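Local coordinates for cation efflux system protein CusF (Escherichia coli, PDB 3E6Z), which binds a single copper ion in the periplasm and serves as the metallochaperone of the Cus efflux system that confers resistance to copper and silver, at residues T49-N63 against G68-Q80. The protein carries 1 engineered substitution. Residues are numbered along the deposited sequence; the frame is centred on the assembly and turned at random.
Sequences TKMSEIKTGDKVAFN and GNLSLLQDIKVSQ
The Phe62 ring, apolar and suited to the buried barrel interior, meets Leu73 obliquely, its CD2 3.8 Å from Leu73 CD2, while the Phe43 ring of strand 39-44 packs edge-to-face with that of Phe62. Two further flat groups, the Asn63 amide and Asp75 carboxylate, are turned 63° apart on the sheet's other side. Asn63 ND2 donates in its own amide plane to the syn lone pair of Asp75 OD1 at 2.8 Å, nearly straight at 173°. An amide suits this place because OD1 can meanwhile accept from Ser9 OG. A water donates to both Asp75 OD1 and Ala61 O. The Asn63-Asp75 and Phe62-Leu73 contacts join strands 59-67 and 70-78, an antiparallel hairpin of the OB-fold barrel. Gln74 and Asp75 together oppose Asn63 alone in a classic beta bulge, where the strand bends. Branched, apolar Ile76 wedges into the core: with CG1 anti to its backbone N (chi1 -179°), CG1 lies 3.9 Å from both Val60 CB and Phe62 CB, and CD1 4.0 Å from Ile54 CD1. On the other flank, Lys50 N hydrogen-bonds to Gln74 O, and Thr49 OG1, as a hydroxyl can, donates to Leu73 O (2.7 Å) while accepting from Thr46 N.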
loop_
_atom_site.group_PDB
_atom_site.type_symbol
_atom_site.label_atom_id
_atom_site.label_comp_id
_atom_site.label_asym_id
_atom_site.label_seq_id
_atom_site.Cartn_x
_atom_site.Cartn_y
_atom_site.Cartn_z
ATOM N N THR A 49 -3.706 -1.885 -10.776
ATOM C CA THR A 49 -2.484 -1.766 -10.028
ATOM C C THR A 49 -1.294 -2.076 -10.962
ATOM O O THR A 49 -1.304 -3.139 -11.658
ATOM C CB THR A 49 -2.432 -2.824 -8.875
ATOM O OG1 THR A 49 -3.596 -2.646 -8.021
ATOM C CG2 THR A 49 -1.149 -2.730 -8.040
ATOM N N LYS A 50 -0.260 -1.233 -10.928
ATOM C CA LYS A 50 1.019 -1.555 -11.560
ATOM C C LYS A 50 1.909 -2.286 -10.571
ATOM O O LYS A 50 2.499 -1.720 -9.727
ATOM C CB LYS A 50 1.678 -0.279 -12.109
ATOM C CG LYS A 50 0.792 0.354 -13.163
ATOM C CD LYS A 50 0.601 -0.536 -14.417
ATOM C CE LYS A 50 0.001 0.186 -15.679
ATOM N NZ LYS A 50 -1.496 0.106 -15.806
ATOM N N MET A 51 1.838 -3.610 -10.699
ATOM C CA MET A 51 2.590 -4.488 -9.877
ATOM C C MET A 51 4.052 -4.598 -10.320
ATOM O O MET A 51 4.374 -4.448 -11.490
ATOM C CB MET A 51 1.988 -5.900 -9.999
ATOM C CG MET A 51 0.683 -6.029 -9.239
ATOM S SD MET A 51 0.823 -5.878 -7.420
ATOM C CE MET A 51 1.566 -7.423 -7.071
ATOM N N SER A 52 5.037 -4.634 -9.381
ATOM C CA SER A 52 6.377 -5.137 -9.636
ATOM C C SER A 52 6.560 -6.492 -8.812
ATOM O O SER A 52 5.716 -6.979 -8.030
ATOM C CB SER A 52 7.452 -3.990 -9.419
ATOM O OG SER A 52 7.220 -2.924 -10.361
ATOM N N GLU A 53 7.659 -7.172 -9.065
ATOM C CA GLU A 53 7.959 -8.414 -8.311
ATOM C C GLU A 53 8.362 -8.059 -6.855
ATOM O O GLU A 53 9.251 -7.280 -6.592
ATOM C CB GLU A 53 8.942 -9.373 -9.003
ATOM C CG GLU A 53 9.381 -10.507 -8.122
ATOM C CD GLU A 53 10.150 -11.610 -8.829
ATOM O OE1 GLU A 53 10.133 -11.738 -10.086
ATOM O OE2 GLU A 53 10.770 -12.365 -8.074
ATOM N N ILE A 54 7.557 -8.692 -6.008
ATOM C CA ILE A 54 7.723 -8.544 -4.532
ATOM C C ILE A 54 7.546 -9.903 -3.833
ATOM O O ILE A 54 6.974 -10.855 -4.365
ATOM C CB ILE A 54 6.720 -7.530 -3.972
ATOM C CG1 ILE A 54 5.293 -7.967 -4.340
ATOM C CG2 ILE A 54 7.045 -6.091 -4.498
ATOM C CD1 ILE A 54 4.183 -7.278 -3.482
ATOM N N LYS A 55 8.065 -9.944 -2.613
ATOM C CA LYS A 55 7.955 -11.155 -1.747
ATOM C C LYS A 55 7.920 -10.711 -0.281
ATOM O O LYS A 55 8.276 -9.569 0.040
ATOM C CB LYS A 55 9.037 -12.173 -1.999
ATOM C CG LYS A 55 10.410 -11.640 -1.641
ATOM C CD LYS A 55 11.501 -12.591 -2.148
ATOM C CE LYS A 55 12.901 -12.172 -1.747
ATOM N NZ LYS A 55 13.229 -10.817 -2.220
ATOM N N THR A 56 7.428 -11.586 0.583
ATOM C CA THR A 56 7.357 -11.247 1.989
ATOM C C THR A 56 8.758 -10.885 2.514
ATOM O O THR A 56 9.791 -11.509 2.104
ATOM C CB THR A 56 6.697 -12.318 2.829
ATOM O OG1 THR A 56 7.505 -13.502 2.715
ATOM C CG2 THR A 56 5.265 -12.561 2.399
ATOM N N GLY A 57 8.778 -9.896 3.398
ATOM C CA GLY A 57 10.010 -9.293 3.913
ATOM C C GLY A 57 10.640 -8.212 3.074
ATOM O O GLY A 57 11.490 -7.458 3.557
ATOM N N ASP A 58 10.141 -7.976 1.831
ATOM C CA ASP A 58 10.714 -6.920 1.021
ATOM C C ASP A 58 10.294 -5.556 1.566
ATOM O O ASP A 58 9.066 -5.334 1.969
ATOM C CB ASP A 58 10.203 -6.956 -0.417
ATOM C CG ASP A 58 10.846 -8.011 -1.288
ATOM O OD1 ASP A 58 11.877 -8.625 -0.889
ATOM O OD2 ASP A 58 10.280 -8.270 -2.400
ATOM N N LYS A 59 11.190 -4.635 1.762
ATOM C CA LYS A 59 10.819 -3.236 1.920
ATOM C C LYS A 59 10.259 -2.810 0.526
ATOM O O LYS A 59 10.806 -3.128 -0.473
ATOM C CB LYS A 59 12.079 -2.419 2.249
ATOM C CG LYS A 59 12.865 -2.817 3.366
ATOM C CD LYS A 59 14.122 -1.897 3.649
ATOM C CE LYS A 59 14.817 -2.425 4.860
ATOM N NZ LYS A 59 15.956 -1.649 5.250
ATOM N N VAL A 60 9.193 -2.015 0.503
ATOM C CA VAL A 60 8.470 -1.519 -0.673
ATOM C C VAL A 60 8.129 -0.061 -0.555
ATOM O O VAL A 60 7.968 0.469 0.518
ATOM C CB VAL A 60 7.191 -2.381 -0.942
ATOM C CG1 VAL A 60 7.539 -3.793 -1.437
ATOM C CG2 VAL A 60 6.337 -2.421 0.341
ATOM N N ALA A 61 7.979 0.531 -1.759
ATOM C CA ALA A 61 7.374 1.876 -1.929
ATOM C C ALA A 61 6.068 1.637 -2.730
ATOM O O ALA A 61 6.044 0.913 -3.694
ATOM C CB ALA A 61 8.330 2.737 -2.766
ATOM N N PHE A 62 4.976 2.275 -2.257
ATOM C CA PHE A 62 3.724 1.990 -2.879
ATOM C C PHE A 62 2.866 3.208 -2.714
ATOM O O PHE A 62 3.054 4.092 -1.916
ATOM C CB PHE A 62 3.054 0.687 -2.311
ATOM C CG PHE A 62 2.773 0.761 -0.851
ATOM C CD1 PHE A 62 3.793 0.559 0.154
ATOM C CD2 PHE A 62 1.429 0.986 -0.369
ATOM C CE1 PHE A 62 3.473 0.628 1.474
ATOM C CE2 PHE A 62 1.136 0.984 0.939
ATOM C CZ PHE A 62 2.133 0.784 1.924
ATOM N N ASN A 63 1.847 3.201 -3.598
ATOM C CA ASN A 63 0.893 4.350 -3.638
ATOM C C ASN A 63 -0.491 3.705 -3.670
ATOM O O ASN A 63 -0.705 2.693 -4.324
ATOM C CB ASN A 63 1.058 5.204 -4.907
ATOM C CG ASN A 63 2.343 5.978 -4.813
ATOM O OD1 ASN A 63 2.417 6.978 -4.096
ATOM N ND2 ASN A 63 3.441 5.398 -5.334
ATOM N N GLY A 68 -13.671 3.747 0.622
ATOM C CA GLY A 68 -14.371 3.167 1.785
ATOM C C GLY A 68 -13.347 2.413 2.656
ATOM O O GLY A 68 -12.343 2.949 3.120
ATOM N N ASN A 69 -13.676 1.165 2.912
ATOM C CA ASN A 69 -12.820 0.284 3.723
ATOM C C ASN A 69 -11.598 -0.283 2.924
ATOM O O ASN A 69 -10.778 -0.901 3.552
ATOM C CB ASN A 69 -13.642 -0.903 4.207
ATOM C CG ASN A 69 -14.768 -0.460 5.158
ATOM O OD1 ASN A 69 -16.007 -0.441 4.693
ATOM N ND2 ASN A 69 -14.466 -0.080 6.284
ATOM N N LEU A 70 -11.592 -0.121 1.638
ATOM C CA LEU A 70 -10.479 -0.651 0.816
ATOM C C LEU A 70 -9.397 0.400 0.634
ATOM O O LEU A 70 -9.605 1.610 0.477
ATOM C CB LEU A 70 -10.953 -1.016 -0.543
ATOM C CG LEU A 70 -12.035 -2.158 -0.555
ATOM C CD1 LEU A 70 -12.524 -2.370 -1.969
ATOM C CD2 LEU A 70 -11.465 -3.445 0.077
ATOM N N SER A 71 -8.114 -0.121 0.577
ATOM C CA SER A 71 -6.980 0.702 0.142
ATOM C C SER A 71 -6.491 0.065 -1.163
ATOM O O SER A 71 -5.900 -1.029 -1.148
ATOM C CB SER A 71 -5.877 0.696 1.238
ATOM O OG SER A 71 -6.314 1.183 2.442
ATOM N N LEU A 72 -6.853 0.704 -2.279
ATOM C CA LEU A 72 -6.581 0.139 -3.595
ATOM C C LEU A 72 -5.187 0.563 -4.071
ATOM O O LEU A 72 -4.856 1.739 -4.113
ATOM C CB LEU A 72 -7.583 0.726 -4.613
ATOM C CG LEU A 72 -9.061 0.491 -4.227
ATOM C CD1 LEU A 72 -9.923 1.092 -5.406
ATOM C CD2 LEU A 72 -9.377 -1.036 -4.066
ATOM N N LEU A 73 -4.352 -0.458 -4.408
ATOM C CA LEU A 73 -2.976 -0.092 -4.852
ATOM C C LEU A 73 -2.949 0.489 -6.202
ATOM O O LEU A 73 -3.475 -0.071 -7.195
ATOM C CB LEU A 73 -2.125 -1.373 -4.814
ATOM C CG LEU A 73 -1.794 -1.888 -3.426
ATOM C CD1 LEU A 73 -1.312 -3.338 -3.502
ATOM C CD2 LEU A 73 -0.799 -0.978 -2.726
ATOM N N GLN A 74 -2.291 1.643 -6.349
ATOM C CA GLN A 74 -1.919 2.182 -7.630
ATOM C C GLN A 74 -0.678 1.448 -8.181
ATOM O O GLN A 74 -0.633 1.149 -9.380
ATOM C CB GLN A 74 -1.577 3.685 -7.512
ATOM C CG GLN A 74 -2.717 4.603 -6.956
ATOM C CD GLN A 74 -3.819 4.802 -8.015
ATOM O OE1 GLN A 74 -4.680 3.925 -8.165
ATOM N NE2 GLN A 74 -3.736 5.910 -8.728
ATOM N N ASP A 75 0.305 1.218 -7.294
ATOM C CA ASP A 75 1.589 0.635 -7.750
ATOM C C ASP A 75 2.314 0.180 -6.489
ATOM O O ASP A 75 2.023 0.626 -5.378
ATOM C CB ASP A 75 2.390 1.645 -8.565
ATOM C CG ASP A 75 2.566 2.982 -7.830
ATOM O OD1 ASP A 75 3.207 3.011 -6.762
ATOM O OD2 ASP A 75 1.861 3.950 -8.226
ATOM N N ILE A 76 3.288 -0.713 -6.695
ATOM C CA ILE A 76 4.133 -1.179 -5.591
ATOM C C ILE A 76 5.358 -1.695 -6.267
ATOM O O ILE A 76 5.357 -2.353 -7.261
ATOM C CB ILE A 76 3.376 -2.290 -4.751
ATOM C CG1 ILE A 76 4.294 -2.740 -3.580
ATOM C CG2 ILE A 76 2.906 -3.476 -5.586
ATOM C CD1 ILE A 76 3.528 -3.440 -2.537
ATOM N N LYS A 77 6.513 -1.409 -5.609
ATOM C CA LYS A 77 7.796 -1.827 -6.074
ATOM C C LYS A 77 8.669 -2.010 -4.892
ATOM O O LYS A 77 8.510 -1.367 -3.902
ATOM C CB LYS A 77 8.507 -0.836 -6.984
ATOM C CG LYS A 77 8.877 0.428 -6.420
ATOM C CD LYS A 77 9.802 1.144 -7.461
ATOM C CE LYS A 77 10.941 2.033 -6.868
ATOM N NZ LYS A 77 11.774 1.760 -5.666
ATOM N N VAL A 78 9.745 -2.822 -5.036
ATOM C CA VAL A 78 10.779 -2.907 -3.956
ATOM C C VAL A 78 11.509 -1.542 -3.888
ATOM O O VAL A 78 11.767 -0.895 -4.893
ATOM C CB VAL A 78 11.819 -4.024 -4.298
ATOM C CG1 VAL A 78 13.119 -3.870 -3.386
ATOM C CG2 VAL A 78 11.150 -5.342 -4.109
ATOM N N SER A 79 11.791 -1.128 -2.656
ATOM C CA SER A 79 12.525 0.120 -2.418
ATOM C C SER A 79 13.698 -0.125 -1.485
ATOM O O SER A 79 13.816 -1.161 -0.884
ATOM C CB SER A 79 11.618 1.167 -1.904
ATOM O OG SER A 79 11.160 0.822 -0.687
ATOM N N GLN A 80 14.583 0.838 -1.381
ATOM C CA GLN A 80 15.758 0.809 -0.518
ATOM C C GLN A 80 15.280 1.132 0.904
ATOM O O GLN A 80 14.391 1.970 1.191
ATOM C CB GLN A 80 16.840 1.785 -1.042
ATOM C CG GLN A 80 18.009 1.898 -0.130
ATOM C CD GLN A 80 19.202 2.514 -0.817
ATOM O OE1 GLN A 80 19.070 3.583 -1.466
ATOM N NE2 GLN A 80 20.365 1.841 -0.762
ATOM O OXT GLN A 80 15.987 0.602 1.829
HETATM O O HOH W 1 5.193 -0.969 -10.199
HETATM O O HOH W 2 9.940 -4.506 -7.359
HETATM O O HOH W 3 5.679 2.014 -6.329
#